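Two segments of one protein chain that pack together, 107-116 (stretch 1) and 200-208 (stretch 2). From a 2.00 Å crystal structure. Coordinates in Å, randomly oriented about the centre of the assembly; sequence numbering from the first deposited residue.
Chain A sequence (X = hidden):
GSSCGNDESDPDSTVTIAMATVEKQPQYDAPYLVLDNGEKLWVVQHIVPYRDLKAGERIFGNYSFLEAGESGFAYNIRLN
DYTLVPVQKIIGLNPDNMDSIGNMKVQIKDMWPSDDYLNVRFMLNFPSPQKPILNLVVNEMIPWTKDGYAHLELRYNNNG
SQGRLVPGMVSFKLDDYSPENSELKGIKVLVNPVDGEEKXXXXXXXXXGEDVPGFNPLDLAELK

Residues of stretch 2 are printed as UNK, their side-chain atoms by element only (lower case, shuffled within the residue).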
# COMPACT_ATOMS: atom_id res chain seq x y z
N GLN A 107 -5.42 -2.91 14.46
CA GLN A 107 -4.57 -4.10 14.32
C GLN A 107 -3.88 -4.10 12.97
O GLN A 107 -4.54 -4.20 11.95
CB GLN A 107 -5.42 -5.37 14.46
CG GLN A 107 -4.62 -6.67 14.35
CD GLN A 107 -5.47 -7.91 14.56
OE1 GLN A 107 -6.67 -7.84 14.83
NE2 GLN A 107 -4.84 -9.08 14.43
N ILE A 108 -2.56 -3.95 12.98
CA ILE A 108 -1.76 -3.99 11.77
C ILE A 108 -1.26 -5.41 11.53
O ILE A 108 -0.64 -5.99 12.41
CB ILE A 108 -0.53 -3.07 11.84
CG1 ILE A 108 -0.94 -1.60 12.05
CG2 ILE A 108 0.31 -3.20 10.53
CD1 ILE A 108 -1.97 -1.08 11.04
N LYS A 109 -1.54 -5.98 10.37
CA LYS A 109 -1.01 -7.29 10.00
C LYS A 109 0.28 -7.19 9.18
O LYS A 109 1.18 -7.99 9.35
CB LYS A 109 -2.07 -8.11 9.24
CG LYS A 109 -3.21 -8.61 10.11
CD LYS A 109 -3.85 -9.89 9.57
CE LYS A 109 -4.62 -10.61 10.66
NZ LYS A 109 -5.44 -11.76 10.13
N ASP A 110 0.38 -6.22 8.27
CA ASP A 110 1.64 -5.96 7.55
C ASP A 110 1.80 -4.47 7.29
O ASP A 110 0.83 -3.78 7.05
CB ASP A 110 1.67 -6.68 6.20
CG ASP A 110 1.74 -8.16 6.33
OD1 ASP A 110 2.84 -8.67 6.58
OD2 ASP A 110 0.69 -8.82 6.21
N MSE A 111 3.03 -3.98 7.37
CA MSE A 111 3.33 -2.66 6.87
C MSE A 111 4.72 -2.60 6.29
O MSE A 111 5.67 -3.00 6.94
CB MSE A 111 3.19 -1.59 7.96
CG MSE A 111 3.56 -0.14 7.43
SE MSE A 111 3.76 1.05 8.99
CE MSE A 111 1.96 0.90 9.51
N TRP A 112 4.84 -2.05 5.09
CA TRP A 112 6.15 -1.87 4.47
C TRP A 112 6.09 -0.78 3.42
O TRP A 112 5.08 -0.61 2.74
CB TRP A 112 6.65 -3.19 3.86
CG TRP A 112 6.04 -3.55 2.53
CD1 TRP A 112 6.61 -3.42 1.33
CD2 TRP A 112 4.74 -4.11 2.31
NE1 TRP A 112 5.78 -3.89 0.35
CE2 TRP A 112 4.61 -4.31 0.93
CE3 TRP A 112 3.69 -4.48 3.14
CZ2 TRP A 112 3.45 -4.83 0.35
CZ3 TRP A 112 2.53 -5.03 2.55
CH2 TRP A 112 2.43 -5.21 1.18
N PRO A 113 7.18 -0.02 3.29
CA PRO A 113 7.29 0.92 2.19
C PRO A 113 7.85 0.26 0.95
O PRO A 113 8.62 -0.68 1.04
CB PRO A 113 8.30 1.95 2.71
CG PRO A 113 9.22 1.15 3.58
CD PRO A 113 8.36 0.02 4.18
N SER A 114 7.44 0.78 -0.20
CA SER A 114 8.05 0.52 -1.47
C SER A 114 8.51 1.88 -2.01
O SER A 114 8.34 2.90 -1.34
CB SER A 114 7.00 -0.07 -2.41
OG SER A 114 5.93 0.85 -2.56
N ASP A 115 9.00 1.91 -3.25
CA ASP A 115 9.51 3.16 -3.82
C ASP A 115 8.47 4.24 -3.80
O ASP A 115 8.82 5.40 -3.62
CB ASP A 115 10.03 2.97 -5.27
CG ASP A 115 10.99 4.12 -5.74
OD1 ASP A 115 11.95 4.47 -5.00
OD2 ASP A 115 10.78 4.68 -6.86
N ASP A 116 7.19 3.90 -4.02
CA ASP A 116 6.16 4.92 -4.19
C ASP A 116 5.13 4.93 -3.09
O ASP A 116 4.41 5.92 -2.99
CB ASP A 116 5.39 4.80 -5.52
CG ASP A 116 6.26 4.96 -6.74
OD1 ASP A 116 7.22 5.76 -6.76
OD2 ASP A 116 5.94 4.27 -7.72
N UNK A 200 6.51 2.96 17.18
CA UNK A 200 7.07 3.48 15.94
C UNK A 200 7.62 2.38 15.05
O UNK A 200 8.52 1.67 15.46
o UNK A 200 7.77 5.46 17.09
c UNK A 200 8.24 4.42 16.24
c UNK A 200 8.78 5.07 15.00
N UNK A 201 7.08 2.24 13.85
CA UNK A 201 7.70 1.40 12.84
C UNK A 201 8.81 2.25 12.21
O UNK A 201 8.57 3.41 11.89
c UNK A 201 5.69 -0.05 12.23
o UNK A 201 2.94 -2.91 13.45
c UNK A 201 5.67 -1.33 11.65
c UNK A 201 3.84 -0.74 13.65
c UNK A 201 3.85 -1.98 13.05
c UNK A 201 6.68 0.98 11.79
c UNK A 201 4.74 -2.30 12.05
c UNK A 201 4.75 0.22 13.24
N UNK A 202 10.01 1.68 12.07
CA UNK A 202 11.16 2.38 11.50
C UNK A 202 11.58 1.60 10.24
O UNK A 202 11.80 0.39 10.30
c UNK A 202 13.54 3.15 11.87
c UNK A 202 11.94 3.16 13.79
c UNK A 202 12.37 2.44 12.50
c UNK A 202 12.88 2.99 15.04
N UNK A 203 11.66 2.29 9.11
CA UNK A 203 12.22 1.70 7.90
C UNK A 203 13.34 2.58 7.37
O UNK A 203 13.10 3.74 7.03
c UNK A 203 8.75 -1.27 7.63
c UNK A 203 7.63 -0.58 8.08
c UNK A 203 8.81 1.51 7.73
c UNK A 203 9.89 -0.56 7.22
c UNK A 203 11.15 1.58 6.82
c UNK A 203 9.92 0.83 7.26
c UNK A 203 7.65 0.81 8.13
N UNK A 204 14.55 2.04 7.25
CA UNK A 204 15.64 2.83 6.70
C UNK A 204 15.57 2.87 5.18
O UNK A 204 15.00 1.97 4.55
o UNK A 204 17.15 0.95 6.61
c UNK A 204 17.00 2.25 7.13
N UNK A 205 16.09 3.95 4.61
CA UNK A 205 16.25 4.10 3.16
C UNK A 205 17.74 3.99 2.91
O UNK A 205 18.52 4.46 3.75
c UNK A 205 12.42 7.22 2.61
o UNK A 205 10.20 6.44 2.71
c UNK A 205 11.55 6.19 2.77
c UNK A 205 15.77 5.48 2.71
c UNK A 205 13.78 6.98 2.60
c UNK A 205 12.03 4.90 2.96
c UNK A 205 14.29 5.71 2.77
c UNK A 205 13.39 4.67 2.94
N UNK A 206 18.16 3.38 1.77
CA UNK A 206 17.35 2.85 0.67
C UNK A 206 16.68 1.51 1.01
O UNK A 206 17.10 0.81 1.95
c UNK A 206 19.60 3.23 1.52
c UNK A 206 19.63 2.36 0.30
c UNK A 206 18.37 2.64 -0.44
N UNK A 207 15.65 1.19 0.25
CA UNK A 207 14.99 -0.10 0.36
C UNK A 207 15.73 -1.13 -0.52
O UNK A 207 15.92 -0.89 -1.72
c UNK A 207 11.36 1.32 0.04
c UNK A 207 12.78 0.95 2.11
c UNK A 207 13.55 0.02 -0.11
c UNK A 207 12.78 1.16 0.61
N UNK A 208 16.12 -2.25 0.10
CA UNK A 208 16.78 -3.36 -0.59
C UNK A 208 15.80 -4.43 -1.07
O UNK A 208 16.19 -5.31 -1.85
c UNK A 208 17.73 -4.07 0.35
c UNK A 208 18.78 -3.11 0.93
o UNK A 208 16.97 -4.62 1.43

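Position 200 has three side-chain atoms, a first carbon carrying one oxygen and one further carbon, and they are out of reach of stretch 1. One oxygen and one carbon on CB identify threonine. Thr 200 takes no part in the contact.

Position 201 has one carbon leading to a six-carbon ring, with a single oxygen attached to the ring at the far end from CB. A selenium atom, SE of the selenomethionine Met 111, lies over one face of this ring, and the ring oxygen approaches Ile 108. The pattern is tyrosine. The CA-to-CB bond of Tyr 201 points toward stretch 1, with chi1 at -74° (m). SE of Met 111 is 4.3 Å from the centroid of the Tyr 201 ring and 27° off the normal; the closest ring atom is CG of Tyr 201, 3.9 Å from SE of Met 111. At the other end of the ring, OH of Tyr 201 lies 3.8 Å from CB of Ile 108, a contact with carbon.

Position 202 carries four carbons, forked at the first, with one arm two carbons long, all out of reach of stretch 1. This is isoleucine, since valine would lack the longer arm and leucine would fork one atom later. Ile 202 is exposed.

Position 203 shows one carbon and a six-carbon ring with no oxygen. Pro 113 covers one face of the ring, and ring carbons also approach Met 111 at its selenium and its backbone oxygen. The residue is phenylalanine. CD of Pro 113 sits 3.5 Å from the centroid of the Phe 203 ring and 15° off the normal, the geometry of a CH-pi contact. The selenium approaches differently: SE of Met 111 is 5.3 Å from the same centroid but 84° off the normal, at the edge, with CE2 of Phe 203 4.0 Å from SE of Met 111. The ring also reaches the backbone, where CZ of Phe 203 lies 3.3 Å from O of Met 111.

Position 204 has one carbon and one oxygen, with the CA-to-CB bond pointing away from stretch 1. This is serine.

Position 205 repeats the carbon, six-carbon ring and terminal oxygen. Its CA-to-CB bond points sideways; the end comes nearer without making a close contact. This is tyrosine.

At position 206, three carbons close a ring onto the backbone N, out of reach of stretch 1, which defines proline. The peptide bond before Pro 206 is cis.

Position 207 has four carbons forked at the second, and its terminal carbons meet Pro 113. This is leucine: CD1 of Leu 207 lies 3.5 Å from O of Pro 113, and CD2 of Leu 207 lies 3.9 Å from CG of Pro 113.

Position 208 again has a first carbon bearing one oxygen and one carbon, out of reach: threonine.

Strand 110-113 and strand 200-204 run 33° from parallel, and no hydrogen bond joins the stretches. Side chains fill the gap: the CA-to-CB bonds of Met 111 and Pro 113 point toward stretch 2, those of Tyr 201 and Phe 203 toward stretch 1, and Leu 207 extends the packing beyond the strand. The two stretches bury 399 Å² between them, both sides summed.

Stretch 2, residues 200-208: TYIFSYPLT
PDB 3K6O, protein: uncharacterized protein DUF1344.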